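Local coordinates for sugar ABC transporter (PDB 4RXT), which probably binds sugars for uptake by an ABC transporter and holds an alpha-L-arabinopyranose in its ligand pocket, at residues 5-10 and 65-70; 118-123 and 222-227; 134-139 and 195-200. All blocks are in the same frame, centred on the assembly; numbering follows the deposited sequence.

Contact 1: 5-10 and 65-70; sequences VTIPII and AIVISP
Ile-9 carries CG1 anti to its backbone N (chi1 -174°), and Val-67 holds its own CG1 the same way (178°). Those two CG1 atoms meet at 3.9 Å. The side chains lie side by side and point the same way, and helix 17-33 packs on Ile-9 through Val-22, Leu-23 and Ala-26. Ile-10 and Ile-68 share the other face of the sheet. Ile-10 CB rests 4.0 Å from Ile-68 CG1, while Ile-10 CD1 meets Ile-66 CG2 at 3.9 Å. Three backbone hydrogen bonds zip the strands together. Val-67 N donates to Pro-8 O (3.0 Å), Ile-10 N to Val-67 O (2.8 Å) and Ser-69 N to Ile-10 O (3.0 Å). Ile-10 O takes a second, weak bond from Ser-69 OG. At Pro-8 the ladder is interrupted, since the proline has no N-H to offer Ala-65 O. Pro-8 CD sits 3.2 Å from that oxygen instead, and the CA-H of Ile-7 also points at it. Ala-65 O is buried here without a hydrogen-bond partner. Ser-69 touches the pocket residues Lys-12 and Trp-19, which puts this end of the pair near the sugar. Strands 9-11 and 66-68 are parallel neighbours, with 39-41 on the far side of 9-11. This is the Rossmann-like sheet of the first lobe of a type 1 periplasmic binding protein.

Contact 2: 118-123 and 222-227; sequences DGLAAA and KVIGFD. With ARA (alpha-L-arabinopyranose), chain B.
Leu-120 and Ile-224 meet where helix 109-128 packs on the sheet of the second lobe, in the layered alpha/beta fold of periplasmic binding proteins. The helix segment runs nearly antiparallel to strand 222-226, at 158°. Their axes come within 8.2 Å. The side chains of Leu-120 and Ile-224 cross at a slant, with Leu-120 CB 3.8 Å from Ile-224 CG1. That CG1 also sits 3.6 Å from Leu-120 N, so Ile-224 presses on the helix backbone as well. Its chi2 of -69° turns CD1 onto the main chain of Gly-119, 3.8 Å from Gly-119 C. Gly-119 has no side chain, so this methyl lies directly against the helix. Leu-120 has CG anti to its backbone N (chi1 -178°). Its CD1 ends over the strand, 3.5 Å from Lys-222 O. Phe-154 of helix 145-161 packs on Leu-120 as well.

One turn further along the helix, the CB of Ala-123 faces the strand. It meets the first carbons of Lys-222, with Lys-222 CG 3.9 Å from Ala-123 CB. The lysine chain is bent at chi2 and chi3, and its NZ bonds to Ser-218 O. No hydrogen bond joins helix and strand: the contact is made by carbon packing.

Beyond the helix the strand leads to the pocket. The ring of Phe-226 has Asp-227 OD1 in plane at its edge, and Arg-150 makes a cation-pi contact with this ring. Asp-227 OD1 accepts a hydrogen bond from Gln-247 NE2. Asp-227 OD2 takes the hydroxyl O1 of alpha-L-arabinopyranose in a short hydrogen bond of 2.5 Å.

Contact 3: 134-139 and 195-200; sequences DVVIIT and VGVFAS
Ile-137 lies beside Phe-198 on neighbouring parallel strands of the second lobe's sheet, part of the alpha/beta fold of type 1 periplasmic binding proteins. The two strand segments run parallel, their axes crossing at 17°. Ile-137 CB stands 4.0 Å from Phe-198 O. A chi1 of 178° sets CG1 anti to the backbone N, where it comes 3.7 Å from that same oxygen. The tip, CD1, reaches the ring and meets Phe-198 CD2 at 3.6 Å. The two side chains run in the same direction. The ring has the CB of Ser-200 over one face, 3.5 Å above its plane and offset toward the rim. Phe-154 stacks with this ring, and Ala-116 of helix 109-128 also touches Phe-198.

Val-136, Ile-138, Val-197 and Ala-199 lie on the opposite face. Val-136 CG2 sits 3.7 Å from Val-197 CG2 and just as near to Val-197 CG1. Ile-138 CD1 comes across at a slant and touches Val-197 CG1 at 3.9 Å. Helices 177-190 and 202-214 cover this side through residues such as Met-184 and Val-208.

Five backbone hydrogen bonds join the strands. They run from Val-195 N to Asp-134 O, Val-136 N to Gly-196 O, Phe-198 N to Val-136 O, Ile-138 N to Phe-198 O and Ser-200 N to Ile-138 O. The carbonyl of Ser-200 bonds to Arg-150 NH1, which links the strand end to a sugar-binding residue. Thr-139 and Ser-200 join through a water molecule. It donates to Thr-139 OG1 at 2.8 Å and lies 2.7 Å from Ser-200 OG.

How the contacts relate
Contacts 2 and 3 belong to one lobe and contact 1 to the other. Contact 1 lies across the chain's centre, about 33 Å from contact 2 and about 34 Å from contact 3, centre to centre. Contacts 2 and 3 are about 9 Å apart by centres and touch. Strand 222-226 is the next strand after 194-199, and Lys-222 N probably bonds to Val-195 O at 2.8 Å. Along the chain, contact 3 is nested inside the loop closed by contact 2. The sugar sits between the lobes. Asp-227 of contact 2 binds it directly. The side chains of Ser-69 (contact 1) and Ser-200 (contact 3) each lie about 7 Å from the bound sugar.

Contact 1: 5-10 and 65-70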
loop_
_atom_site.group_PDB
_atom_site.type_symbol
_atom_site.label_atom_id
_atom_site.label_comp_id
_atom_site.label_asym_id
_atom_site.label_seq_id
_atom_site.Cartn_x
_atom_site.Cartn_y
_atom_site.Cartn_z
ATOM N N VAL A 5 11.463 -2.671 27.005
ATOM C CA VAL A 5 10.239 -3.281 26.546
ATOM C C VAL A 5 10.394 -3.812 25.135
ATOM O O VAL A 5 11.323 -3.456 24.391
ATOM C CB VAL A 5 9.007 -2.350 26.691
ATOM C CG1 VAL A 5 8.826 -1.929 28.149
ATOM C CG2 VAL A 5 9.105 -1.171 25.750
ATOM N N THR A 6 9.521 -4.762 24.832
ATOM C CA THR A 6 9.412 -5.385 23.523
ATOM C C THR A 6 8.129 -4.931 22.831
ATOM O O THR A 6 7.028 -5.005 23.387
ATOM C CB THR A 6 9.453 -6.933 23.611
ATOM O OG1 THR A 6 10.673 -7.352 24.257
ATOM C CG2 THR A 6 9.360 -7.548 22.230
ATOM N N ILE A 7 8.291 -4.440 21.610
ATOM C CA ILE A 7 7.178 -4.016 20.740
ATOM C C ILE A 7 7.401 -4.621 19.348
ATOM O O ILE A 7 8.117 -4.052 18.526
ATOM C CB ILE A 7 7.030 -2.464 20.697
ATOM C CG1 ILE A 7 6.855 -1.925 22.111
ATOM C CG2 ILE A 7 5.849 -2.100 19.801
ATOM C CD1 ILE A 7 6.770 -0.415 22.216
ATOM N N PRO A 8 6.833 -5.813 19.107
ATOM C CA PRO A 8 6.877 -6.394 17.786
ATOM C C PRO A 8 6.135 -5.563 16.750
ATOM O O PRO A 8 5.144 -4.890 17.065
ATOM C CB PRO A 8 6.175 -7.743 17.942
ATOM C CG PRO A 8 6.120 -7.992 19.401
ATOM C CD PRO A 8 6.050 -6.647 20.018
ATOM N N ILE A 9 6.611 -5.660 15.522
ATOM C CA ILE A 9 5.893 -5.146 14.354
ATOM C C ILE A 9 5.597 -6.325 13.427
ATOM O O ILE A 9 6.489 -7.148 13.137
ATOM C CB ILE A 9 6.671 -4.031 13.593
ATOM C CG1 ILE A 9 5.783 -3.446 12.480
ATOM C CG2 ILE A 9 8.074 -4.481 13.137
ATOM C CD1 ILE A 9 6.252 -2.077 12.008
ATOM N N ILE A 10 4.338 -6.391 13.004
ATOM C CA ILE A 10 3.848 -7.470 12.162
ATOM C C ILE A 10 3.399 -6.849 10.860
ATOM O O ILE A 10 2.422 -6.110 10.805
ATOM C CB ILE A 10 2.657 -8.227 12.816
ATOM C CG1 ILE A 10 3.060 -8.750 14.195
ATOM C CG2 ILE A 10 2.175 -9.368 11.905
ATOM C CD1 ILE A 10 1.905 -9.271 15.019
ATOM N N ALA A 65 3.488 -3.718 23.653
ATOM C CA ALA A 65 2.552 -3.271 22.651
ATOM C C ALA A 65 2.877 -4.023 21.352
ATOM O O ALA A 65 3.933 -4.655 21.261
ATOM C CB ALA A 65 2.659 -1.771 22.464
ATOM N N ILE A 66 1.984 -3.931 20.382
ATOM C CA ILE A 66 2.185 -4.504 19.061
ATOM C C ILE A 66 1.768 -3.497 17.997
ATOM O O ILE A 66 0.724 -2.829 18.135
ATOM C CB ILE A 66 1.360 -5.826 18.870
ATOM C CG1 ILE A 66 1.918 -6.952 19.756
ATOM C CG2 ILE A 66 1.326 -6.261 17.398
ATOM C CD1 ILE A 66 0.946 -8.096 19.984
ATOM N N VAL A 67 2.597 -3.400 16.959
ATOM C CA VAL A 67 2.259 -2.659 15.745
ATOM C C VAL A 67 1.934 -3.669 14.667
ATOM O O VAL A 67 2.677 -4.615 14.449
ATOM C CB VAL A 67 3.404 -1.741 15.259
ATOM C CG1 VAL A 67 3.033 -1.026 13.951
ATOM C CG2 VAL A 67 3.761 -0.737 16.346
ATOM N N ILE A 68 0.809 -3.490 13.994
ATOM C CA ILE A 68 0.404 -4.405 12.935
ATOM C C ILE A 68 -0.185 -3.688 11.727
ATOM O O ILE A 68 -0.913 -2.704 11.878
ATOM C CB ILE A 68 -0.587 -5.485 13.457
ATOM C CG1 ILE A 68 -0.964 -6.518 12.399
ATOM C CG2 ILE A 68 -1.850 -4.867 14.074
ATOM C CD1 ILE A 68 -1.568 -7.790 12.942
ATOM N N SER A 69 0.136 -4.227 10.542
ATOM C CA SER A 69 -0.549 -3.872 9.282
ATOM C C SER A 69 -1.502 -5.015 8.939
ATOM O O SER A 69 -1.099 -5.958 8.320
ATOM C CB SER A 69 0.453 -3.643 8.132
ATOM O OG SER A 69 1.157 -4.834 7.887
ATOM N N PRO A 70 -2.785 -4.894 9.337
ATOM C CA PRO A 70 -3.698 -5.997 9.099
ATOM C C PRO A 70 -3.822 -6.350 7.626
ATOM O O PRO A 70 -4.148 -5.507 6.810
ATOM C CB PRO A 70 -5.032 -5.500 9.656
ATOM C CG PRO A 70 -4.692 -4.393 10.592
ATOM C CD PRO A 70 -3.410 -3.785 10.076
#

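Contact 2: 118-123 and 222-227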
loop_
_atom_site.group_PDB
_atom_site.type_symbol
_atom_site.label_atom_id
_atom_site.label_comp_id
_atom_site.label_asym_id
_atom_site.label_seq_id
_atom_site.Cartn_x
_atom_site.Cartn_y
_atom_site.Cartn_z
ATOM N N ASP A 118 -7.262 11.010 -11.016
ATOM C CA ASP A 118 -6.897 12.301 -11.598
ATOM C C ASP A 118 -5.640 12.134 -12.460
ATOM O O ASP A 118 -5.536 12.716 -13.535
ATOM C CB ASP A 118 -6.662 13.362 -10.531
ATOM C CG ASP A 118 -7.916 13.737 -9.754
ATOM O OD1 ASP A 118 -9.043 13.627 -10.310
ATOM O OD2 ASP A 118 -7.709 14.219 -8.617
ATOM N N GLY A 119 -4.675 11.350 -11.970
ATOM C CA GLY A 119 -3.361 11.183 -12.665
ATOM C C GLY A 119 -3.579 10.418 -13.946
ATOM O O GLY A 119 -3.008 10.715 -14.980
ATOM N N LEU A 120 -4.470 9.426 -13.908
ATOM C CA LEU A 120 -4.720 8.602 -15.081
ATOM C C LEU A 120 -5.415 9.405 -16.182
ATOM O O LEU A 120 -5.071 9.356 -17.352
ATOM C CB LEU A 120 -5.557 7.368 -14.708
ATOM C CG LEU A 120 -5.853 6.401 -15.834
ATOM C CD1 LEU A 120 -4.558 5.836 -16.345
ATOM C CD2 LEU A 120 -6.707 5.214 -15.424
ATOM N N ALA A 121 -6.372 10.217 -15.768
ATOM C CA ALA A 121 -7.089 11.075 -16.706
ATOM C C ALA A 121 -6.116 12.047 -17.361
ATOM O O ALA A 121 -6.171 12.270 -18.573
ATOM C CB ALA A 121 -8.209 11.824 -16.001
ATOM N N ALA A 122 -5.237 12.629 -16.553
ATOM C CA ALA A 122 -4.258 13.596 -17.071
ATOM C C ALA A 122 -3.333 12.906 -18.074
ATOM O O ALA A 122 -2.967 13.480 -19.136
ATOM C CB ALA A 122 -3.463 14.206 -15.924
ATOM N N ALA A 123 -2.931 11.679 -17.749
ATOM C CA ALA A 123 -2.007 10.942 -18.622
ATOM C C ALA A 123 -2.655 10.586 -19.954
ATOM O O ALA A 123 -2.026 10.714 -21.035
ATOM C CB ALA A 123 -1.491 9.706 -17.910
ATOM N N LYS A 222 -1.471 4.004 -20.689
ATOM C CA LYS A 222 -0.972 4.777 -19.567
ATOM C C LYS A 222 -1.248 4.060 -18.279
ATOM O O LYS A 222 -2.414 3.701 -18.003
ATOM C CB LYS A 222 -1.594 6.182 -19.549
ATOM C CG LYS A 222 -1.143 7.090 -20.714
ATOM C CD LYS A 222 0.319 6.850 -21.148
ATOM C CE LYS A 222 1.184 8.044 -21.356
ATOM N NZ LYS A 222 2.312 7.546 -22.205
ATOM N N VAL A 223 -0.215 3.872 -17.466
ATOM C CA VAL A 223 -0.332 3.160 -16.182
ATOM C C VAL A 223 -0.102 4.090 -15.026
ATOM O O VAL A 223 0.878 4.811 -15.014
ATOM C CB VAL A 223 0.718 2.029 -16.084
ATOM C CG1 VAL A 223 0.602 1.312 -14.739
ATOM C CG2 VAL A 223 0.552 1.051 -17.246
ATOM N N ILE A 224 -1.045 4.129 -14.081
ATOM C CA ILE A 224 -0.826 4.728 -12.790
ATOM C C ILE A 224 -0.669 3.622 -11.758
ATOM O O ILE A 224 -1.521 2.766 -11.651
ATOM C CB ILE A 224 -1.916 5.732 -12.351
ATOM C CG1 ILE A 224 -2.029 6.858 -13.381
ATOM C CG2 ILE A 224 -1.648 6.252 -10.941
ATOM C CD1 ILE A 224 -0.836 7.818 -13.468
ATOM N N GLY A 225 0.442 3.631 -11.033
ATOM C CA GLY A 225 0.670 2.657 -9.990
ATOM C C GLY A 225 0.766 3.309 -8.617
ATOM O O GLY A 225 0.411 4.482 -8.427
ATOM N N PHE A 226 1.197 2.495 -7.666
ATOM C CA PHE A 226 1.420 2.908 -6.290
ATOM C C PHE A 226 2.837 2.476 -5.886
ATOM O O PHE A 226 3.366 1.430 -6.354
ATOM C CB PHE A 226 0.422 2.217 -5.341
ATOM C CG PHE A 226 -0.603 3.127 -4.705
ATOM C CD1 PHE A 226 -1.695 3.584 -5.446
ATOM C CD2 PHE A 226 -0.506 3.498 -3.378
ATOM C CE1 PHE A 226 -2.650 4.418 -4.895
ATOM C CE2 PHE A 226 -1.479 4.333 -2.810
ATOM C CZ PHE A 226 -2.553 4.775 -3.571
ATOM N N ASP A 227 3.421 3.259 -4.970
ATOM C CA ASP A 227 4.638 2.925 -4.257
ATOM C C ASP A 227 5.859 3.059 -5.163
ATOM O O ASP A 227 5.787 3.604 -6.250
ATOM C CB ASP A 227 4.528 1.518 -3.625
ATOM C CG ASP A 227 3.276 1.380 -2.759
ATOM O OD1 ASP A 227 3.003 2.321 -1.948
ATOM O OD2 ASP A 227 2.599 0.341 -2.919
HETATM C C1 ARA B . 1.224 -1.118 -0.389
HETATM C C2 ARA B . -0.079 -1.100 0.434
HETATM C C3 ARA B . -0.156 -2.358 1.283
HETATM C C4 ARA B . 0.051 -3.626 0.436
HETATM C C5 ARA B . 0.606 -3.310 -0.889
HETATM O O1 ARA B . 0.702 -0.239 -1.378
HETATM O O2 ARA B . -0.115 0.042 1.309
HETATM O O3 ARA B . -1.397 -2.334 2.008
HETATM O O4 ARA B . -1.177 -4.246 0.048
HETATM O O5 ARA B . 1.689 -2.364 -0.892
#

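Contact 3: 134-139 and 195-200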
loop_
_atom_site.group_PDB
_atom_site.type_symbol
_atom_site.label_atom_id
_atom_site.label_comp_id
_atom_site.label_asym_id
_atom_site.label_seq_id
_atom_site.Cartn_x
_atom_site.Cartn_y
_atom_site.Cartn_z
ATOM N N ASP A 134 -11.237 3.557 -22.643
ATOM C CA ASP A 134 -11.431 2.397 -21.778
ATOM C C ASP A 134 -10.289 2.229 -20.815
ATOM O O ASP A 134 -9.131 2.315 -21.181
ATOM C CB ASP A 134 -11.590 1.109 -22.578
ATOM C CG ASP A 134 -12.850 1.085 -23.422
ATOM O OD1 ASP A 134 -13.665 2.016 -23.290
ATOM O OD2 ASP A 134 -13.029 0.095 -24.175
ATOM N N VAL A 135 -10.632 2.054 -19.547
ATOM C CA VAL A 135 -9.626 1.880 -18.511
ATOM C C VAL A 135 -9.940 0.657 -17.666
ATOM O O VAL A 135 -11.073 0.154 -17.656
ATOM C CB VAL A 135 -9.497 3.143 -17.628
ATOM C CG1 VAL A 135 -9.156 4.328 -18.523
ATOM C CG2 VAL A 135 -10.724 3.403 -16.734
ATOM N N VAL A 136 -8.920 0.196 -16.942
ATOM C CA VAL A 136 -9.017 -0.962 -16.075
ATOM C C VAL A 136 -8.361 -0.693 -14.723
ATOM O O VAL A 136 -7.520 0.174 -14.600
ATOM C CB VAL A 136 -8.421 -2.245 -16.725
ATOM C CG1 VAL A 136 -9.101 -2.522 -18.054
ATOM C CG2 VAL A 136 -6.933 -2.182 -16.921
ATOM N N ILE A 137 -8.814 -1.420 -13.710
ATOM C CA ILE A 137 -8.198 -1.437 -12.424
ATOM C C ILE A 137 -7.792 -2.880 -12.105
ATOM O O ILE A 137 -8.518 -3.834 -12.350
ATOM C CB ILE A 137 -9.084 -0.801 -11.305
ATOM C CG1 ILE A 137 -8.407 -0.895 -9.943
ATOM C CG2 ILE A 137 -10.464 -1.417 -11.271
ATOM C CD1 ILE A 137 -9.072 -0.109 -8.828
ATOM N N ILE A 138 -6.579 -3.006 -11.571
ATOM C CA ILE A 138 -6.044 -4.286 -11.159
ATOM C C ILE A 138 -5.546 -4.159 -9.714
ATOM O O ILE A 138 -4.696 -3.295 -9.401
ATOM C CB ILE A 138 -4.908 -4.787 -12.091
ATOM C CG1 ILE A 138 -5.342 -4.758 -13.560
ATOM C CG2 ILE A 138 -4.438 -6.187 -11.650
ATOM C CD1 ILE A 138 -4.201 -4.954 -14.531
ATOM N N THR A 139 -6.083 -5.035 -8.874
ATOM C CA THR A 139 -5.911 -5.075 -7.423
ATOM C C THR A 139 -5.204 -6.373 -7.014
ATOM O O THR A 139 -5.535 -7.453 -7.484
ATOM C CB THR A 139 -7.278 -4.908 -6.698
ATOM O OG1 THR A 139 -7.860 -3.674 -7.117
ATOM C CG2 THR A 139 -7.114 -4.921 -5.200
ATOM N N VAL A 195 -6.852 2.070 -22.843
ATOM C CA VAL A 195 -5.828 3.143 -22.896
ATOM C C VAL A 195 -5.193 3.484 -21.559
ATOM O O VAL A 195 -4.190 4.203 -21.451
ATOM C CB VAL A 195 -6.381 4.452 -23.492
ATOM C CG1 VAL A 195 -6.728 4.259 -24.951
ATOM C CG2 VAL A 195 -7.592 4.936 -22.717
ATOM N N GLY A 196 -5.749 2.920 -20.502
ATOM C CA GLY A 196 -5.357 3.274 -19.156
ATOM C C GLY A 196 -5.557 2.168 -18.133
ATOM O O GLY A 196 -6.502 1.375 -18.236
ATOM N N VAL A 197 -4.699 2.137 -17.119
ATOM C CA VAL A 197 -4.718 1.137 -16.082
ATOM C C VAL A 197 -4.321 1.747 -14.750
ATOM O O VAL A 197 -3.323 2.499 -14.687
ATOM C CB VAL A 197 -3.682 0.004 -16.359
ATOM C CG1 VAL A 197 -3.793 -1.114 -15.326
ATOM C CG2 VAL A 197 -3.781 -0.524 -17.787
ATOM N N PHE A 198 -5.097 1.415 -13.709
ATOM C CA PHE A 198 -4.708 1.689 -12.310
ATOM C C PHE A 198 -4.286 0.383 -11.649
ATOM O O PHE A 198 -5.071 -0.540 -11.545
ATOM C CB PHE A 198 -5.895 2.356 -11.562
ATOM C CG PHE A 198 -5.629 2.626 -10.113
ATOM C CD1 PHE A 198 -4.384 3.031 -9.655
ATOM C CD2 PHE A 198 -6.653 2.488 -9.192
ATOM C CE1 PHE A 198 -4.155 3.292 -8.317
ATOM C CE2 PHE A 198 -6.440 2.748 -7.840
ATOM C CZ PHE A 198 -5.198 3.156 -7.393
ATOM N N ALA A 199 -3.007 0.324 -11.256
ATOM C CA ALA A 199 -2.334 -0.806 -10.560
ATOM C C ALA A 199 -2.091 -0.361 -9.123
ATOM O O ALA A 199 -1.206 0.425 -8.837
ATOM C CB ALA A 199 -1.011 -1.150 -11.247
ATOM N N SER A 200 -2.945 -0.834 -8.210
ATOM C CA SER A 200 -3.147 -0.075 -6.973
ATOM C C SER A 200 -2.211 -0.375 -5.785
ATOM O O SER A 200 -2.482 0.060 -4.670
ATOM C CB SER A 200 -4.566 -0.216 -6.497
ATOM O OG SER A 200 -4.798 -1.572 -6.188
HETATM O O HOH W 1 -7.401 -1.419 -5.516
#